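Local structure of putative restriction endonuclease domain-containing protein (Anabaena variabilis, 3OT2) at residues E144-V149 against T156-E161; A164-P169 against L177-L182. The protein is of unknown function but probably acts as a nuclease of the restriction-endonuclease-like PD-(D/E)XK superfamily. All coordinates share one frame; numbering follows the deposited sequence.

Contact 1: residues E144-V149 against T156-E161. With EDO (1,2-ethanediol), chain L.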
# COMPACT_ATOMS: atom_id res chain seq x y z
N GLU A 144 -9.67 -7.07 6.02
CA GLU A 144 -8.51 -7.43 6.82
C GLU A 144 -8.53 -6.75 8.18
O GLU A 144 -7.57 -6.91 8.93
CB GLU A 144 -7.21 -7.07 6.07
CG GLU A 144 -7.03 -7.81 4.75
CD GLU A 144 -6.23 -9.09 4.78
OE1 GLU A 144 -5.77 -9.50 5.87
OE2 GLU A 144 -6.04 -9.67 3.69
N GLN A 145 -9.58 -5.95 8.48
CA GLN A 145 -9.71 -5.18 9.74
C GLN A 145 -8.37 -4.48 10.05
O GLN A 145 -7.80 -4.60 11.13
CB GLN A 145 -10.18 -6.07 10.90
CG GLN A 145 -11.59 -6.62 10.67
CD GLN A 145 -12.07 -7.55 11.76
OE1 GLN A 145 -11.88 -7.30 12.95
NE2 GLN A 145 -12.75 -8.60 11.37
N THR A 146 -7.87 -3.77 9.04
CA THR A 146 -6.59 -3.12 9.09
C THR A 146 -6.73 -1.68 8.65
O THR A 146 -7.56 -1.36 7.80
CB THR A 146 -5.60 -3.89 8.15
OG1 THR A 146 -5.38 -5.20 8.68
CG2 THR A 146 -4.24 -3.17 7.97
N VAL A 147 -5.92 -0.82 9.26
CA VAL A 147 -5.80 0.57 8.83
C VAL A 147 -4.33 0.85 8.53
O VAL A 147 -3.47 0.62 9.38
CB VAL A 147 -6.40 1.62 9.80
CG1 VAL A 147 -6.30 3.02 9.19
CG2 VAL A 147 -7.87 1.29 10.13
N PHE A 148 -4.05 1.36 7.32
CA PHE A 148 -2.72 1.85 6.97
C PHE A 148 -2.74 3.34 7.20
O PHE A 148 -3.69 4.01 6.76
CB PHE A 148 -2.32 1.54 5.53
CG PHE A 148 -2.09 0.08 5.21
CD1 PHE A 148 -0.98 -0.59 5.69
CD2 PHE A 148 -3.00 -0.62 4.43
CE1 PHE A 148 -0.75 -1.94 5.37
CE2 PHE A 148 -2.76 -1.97 4.09
CZ PHE A 148 -1.64 -2.61 4.56
N VAL A 149 -1.75 3.85 7.91
CA VAL A 149 -1.63 5.28 8.23
C VAL A 149 -0.46 5.86 7.43
O VAL A 149 0.68 5.38 7.54
CB VAL A 149 -1.49 5.52 9.76
CG1 VAL A 149 -1.10 6.97 10.06
CG2 VAL A 149 -2.78 5.15 10.48
N THR A 156 4.90 3.87 5.75
CA THR A 156 3.50 3.53 6.02
C THR A 156 3.44 2.80 7.37
O THR A 156 4.32 1.98 7.65
CB THR A 156 2.93 2.66 4.87
OG1 THR A 156 3.11 3.34 3.64
CG2 THR A 156 1.44 2.32 5.06
N GLU A 157 2.43 3.11 8.20
CA GLU A 157 2.26 2.44 9.51
C GLU A 157 1.05 1.54 9.46
O GLU A 157 0.06 1.89 8.81
CB GLU A 157 2.12 3.46 10.63
CG GLU A 157 3.44 4.12 10.98
CD GLU A 157 3.38 5.16 12.08
OE1 GLU A 157 2.27 5.45 12.59
OE2 GLU A 157 4.44 5.75 12.39
N VAL A 158 1.11 0.39 10.12
CA VAL A 158 0.04 -0.63 10.10
C VAL A 158 -0.60 -0.73 11.47
O VAL A 158 0.10 -0.91 12.46
CB VAL A 158 0.56 -2.04 9.67
CG1 VAL A 158 -0.60 -2.98 9.37
CG2 VAL A 158 1.48 -1.96 8.48
N PHE A 159 -1.94 -0.73 11.50
CA PHE A 159 -2.72 -0.91 12.74
C PHE A 159 -3.72 -2.04 12.50
O PHE A 159 -4.53 -1.96 11.57
CB PHE A 159 -3.41 0.43 13.15
CG PHE A 159 -2.35 1.44 13.51
CD1 PHE A 159 -1.79 1.46 14.79
CD2 PHE A 159 -1.79 2.28 12.54
CE1 PHE A 159 -0.74 2.32 15.10
CE2 PHE A 159 -0.72 3.11 12.84
CZ PHE A 159 -0.19 3.11 14.11
N ASP A 160 -3.62 -3.13 13.29
CA ASP A 160 -4.54 -4.25 13.14
C ASP A 160 -4.82 -5.01 14.45
O ASP A 160 -5.57 -5.98 14.42
CB ASP A 160 -4.08 -5.23 12.05
CG ASP A 160 -2.71 -5.87 12.25
OD1 ASP A 160 -2.27 -6.00 13.42
OD2 ASP A 160 -2.10 -6.25 11.26
N GLU A 161 -4.22 -4.60 15.57
CA GLU A 161 -4.48 -5.21 16.88
C GLU A 161 -5.80 -4.64 17.38
O GLU A 161 -5.97 -3.43 17.31
CB GLU A 161 -3.33 -4.95 17.88
CG GLU A 161 -2.09 -5.78 17.62
CD GLU A 161 -2.24 -7.28 17.85
OE1 GLU A 161 -2.38 -7.70 19.02
OE2 GLU A 161 -2.20 -8.03 16.85
C1 EDO L . -3.06 -10.85 8.05
O1 EDO L . -2.10 -11.08 9.09
C2 EDO L . -2.38 -10.10 6.90
O2 EDO L . -3.23 -9.01 6.50
O HOH W 1 -7.43 -6.78 12.64
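Phe148 and Val158, a non-hydrogen-bonded antiparallel pair, lie side by side pointing the same way, and ring atom CE1 of Phe148 meets CG2 of Val158 at 3.8 Å. One face of that ring is covered by CG2 of Thr146, over its centre; the same methyl, anti to the backbone N, also reaches CG1 of Val158 at 3.9 Å. On the opposite face of the sheet, which carries Val147, Val149 and Phe159, CG2 of Val149 sits 3.7 Å from CD2 of Phe159. The ladder behind these side chains comprises two reciprocal pairs of backbone bonds, Val147 with Phe159 and Val149 with Glu157. OG1 of Thr146 donates to O of Glu144 at 2.8 Å from well above the carbonyl plane; it is also hydrogen-bonded to NZ of Lys124 of the second subunit, which makes a salt bridge with OD2 of Asp160. An alanine in place of Thr146 would probably thin the cover on that face of the Phe148 ring and leave O of Glu144 and Lys124 of the second subunit each without this hydroxyl partner. Gln145 and Thr146 form a G1 beta bulge opposite Asp141. Strand 157-159 is outermost in the chain's six-stranded sheet; strand 136-141 flanks 146-150, while helix 179-183 packs on Val147 and Phe159.

Contact 2: residues A164-P169 against L177-L182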
# COMPACT_ATOMS: atom_id res chain seq x y z
N ALA A 164 -5.54 -1.62 19.69
CA ALA A 164 -4.69 -0.51 19.26
C ALA A 164 -5.51 0.69 18.81
O ALA A 164 -6.50 0.54 18.10
CB ALA A 164 -3.78 -0.96 18.14
N LEU A 165 -5.09 1.89 19.24
CA LEU A 165 -5.71 3.14 18.82
C LEU A 165 -5.14 3.55 17.49
O LEU A 165 -3.92 3.48 17.30
CB LEU A 165 -5.50 4.26 19.83
CG LEU A 165 -6.18 4.15 21.18
CD1 LEU A 165 -5.89 5.39 21.98
CD2 LEU A 165 -7.69 3.99 21.04
N VAL A 166 -5.99 3.99 16.57
CA VAL A 166 -5.50 4.40 15.26
C VAL A 166 -5.07 5.86 15.38
O VAL A 166 -5.85 6.66 15.88
CB VAL A 166 -6.55 4.18 14.14
CG1 VAL A 166 -5.92 4.34 12.75
CG2 VAL A 166 -7.21 2.81 14.26
N PRO A 167 -3.84 6.23 14.98
CA PRO A 167 -3.44 7.65 15.08
C PRO A 167 -4.34 8.58 14.28
O PRO A 167 -4.84 8.23 13.19
CB PRO A 167 -2.02 7.67 14.47
CG PRO A 167 -1.56 6.28 14.47
CD PRO A 167 -2.78 5.41 14.37
N VAL A 168 -4.48 9.77 14.79
CA VAL A 168 -5.29 10.82 14.18
C VAL A 168 -4.44 12.08 14.05
O VAL A 168 -3.48 12.22 14.81
CB VAL A 168 -6.59 11.07 15.00
CG1 VAL A 168 -7.55 9.88 14.90
CG2 VAL A 168 -6.30 11.42 16.47
N PRO A 169 -4.74 13.02 13.12
CA PRO A 169 -3.97 14.28 13.10
C PRO A 169 -4.14 15.02 14.42
O PRO A 169 -5.13 14.79 15.13
CB PRO A 169 -4.58 15.06 11.93
CG PRO A 169 -5.41 14.09 11.19
CD PRO A 169 -5.84 13.04 12.15
N LEU A 177 -9.92 6.25 18.73
CA LEU A 177 -10.60 5.18 18.01
C LEU A 177 -9.74 3.93 17.92
O LEU A 177 -8.68 3.96 17.30
CB LEU A 177 -11.00 5.68 16.61
CG LEU A 177 -11.82 4.72 15.75
CD1 LEU A 177 -13.22 4.57 16.33
CD2 LEU A 177 -11.89 5.21 14.33
N SER A 178 -10.21 2.84 18.55
CA SER A 178 -9.49 1.58 18.47
C SER A 178 -9.88 0.85 17.19
O SER A 178 -10.93 1.15 16.61
CB SER A 178 -9.80 0.70 19.68
OG SER A 178 -11.15 0.28 19.68
N ILE A 179 -9.07 -0.14 16.79
CA ILE A 179 -9.35 -1.02 15.64
C ILE A 179 -10.69 -1.75 15.89
O ILE A 179 -11.56 -1.74 15.01
CB ILE A 179 -8.15 -2.00 15.42
CG1 ILE A 179 -6.92 -1.26 14.81
CG2 ILE A 179 -8.50 -3.27 14.60
CD1 ILE A 179 -7.10 -0.77 13.30
N LYS A 180 -10.87 -2.29 17.10
CA LYS A 180 -12.08 -3.03 17.48
C LYS A 180 -13.33 -2.13 17.35
O LYS A 180 -14.34 -2.58 16.80
CB LYS A 180 -11.91 -3.63 18.89
CG LYS A 180 -13.05 -3.46 19.89
CD LYS A 180 -12.98 -4.51 21.00
CE LYS A 180 -11.83 -4.32 21.96
NZ LYS A 180 -12.15 -3.41 23.11
N ASP A 181 -13.24 -0.84 17.76
CA ASP A 181 -14.35 0.11 17.65
C ASP A 181 -14.69 0.40 16.20
O ASP A 181 -15.87 0.43 15.85
CB ASP A 181 -14.03 1.44 18.38
CG ASP A 181 -14.07 1.39 19.90
OD1 ASP A 181 -14.67 0.45 20.45
OD2 ASP A 181 -13.48 2.30 20.54
N LEU A 182 -13.66 0.63 15.37
CA LEU A 182 -13.86 0.92 13.96
C LEU A 182 -14.61 -0.20 13.25
O LEU A 182 -15.62 0.06 12.59
CB LEU A 182 -12.49 1.13 13.28
CG LEU A 182 -12.40 2.10 12.10
CD1 LEU A 182 -10.96 2.25 11.66
CD2 LEU A 182 -13.22 1.66 10.91
O HOH W 2 -7.56 7.44 17.84
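Val166 and Ile179 each turn a branch beside their own backbone N: CG2 of Val166 stands anti to the carbonyl carbon (chi1 -168° for CG1), and chi1 sets CG1 of Ile179 likewise. Chi2 of Ile179 (-69°) then places CD1 against CG2 of Val166, at 3.7 Å, and the two side chains cross at about a right angle. Ser178 is turned differently: its OG lies between the backbone N and the carbonyl carbon, where it accepts from N of Asp181 at 3.1 Å.

Two backbone bonds tie the segments together. N of Val166 donates to O of Leu177 at 2.8 Å, and this bond is nearly straight (173°). N of Ile179 donates to O of Ala164 at 3.0 Å; the second bond is more bent. The O of Ala164 also receives a CA-H...O contact from Ser178, so one carbonyl oxygen faces two successive residues, with an N-H bond from Ile179 and a weaker CA-H...O contact from Ser178. Across the bridge, CD2 of Leu165 packs 3.7 Å from N of Ser178, a buried amide that finds no hydrogen-bond partner. A water continues the pairing, donating to O of Val166 and accepting from N of Leu177.

Trp138 of strand 136-141 lies against both Val166 and Leu177, which places this pairing over the central sheet. The whole illustrates an N-capped helix: Ser178 occupies the N-cap and its hydroxyl takes up a first-turn amide, while a single beta-like bridge between Leu165 and Ser178 joins the loop to the start of helix 179-183, the last helix of the chain.

In the fold
Contacts 1 and 2 come in series along the chain, the hairpin of strands 146-150 and 157-159 closing before the loop at 164-169 meets the start of helix 179-183. Their centres are about 9 Å apart, on the same side of the chain's centre, and they touch directly: CD of Pro167 packs on CE2 of Phe159 at 3.4 Å, and CD1 of Leu182 on CG2 of Val147 at 3.6 Å. The second contact thus covers the hairpin face that carries Val147, Val149 and Phe159, whereas the second subunit packs on Thr146, Phe148 and Val158. Contact 1 forms one margin of the six-stranded sheet and contact 2 packs on one of its faces, so that margin lies between the subunit interface and the C-terminal helix.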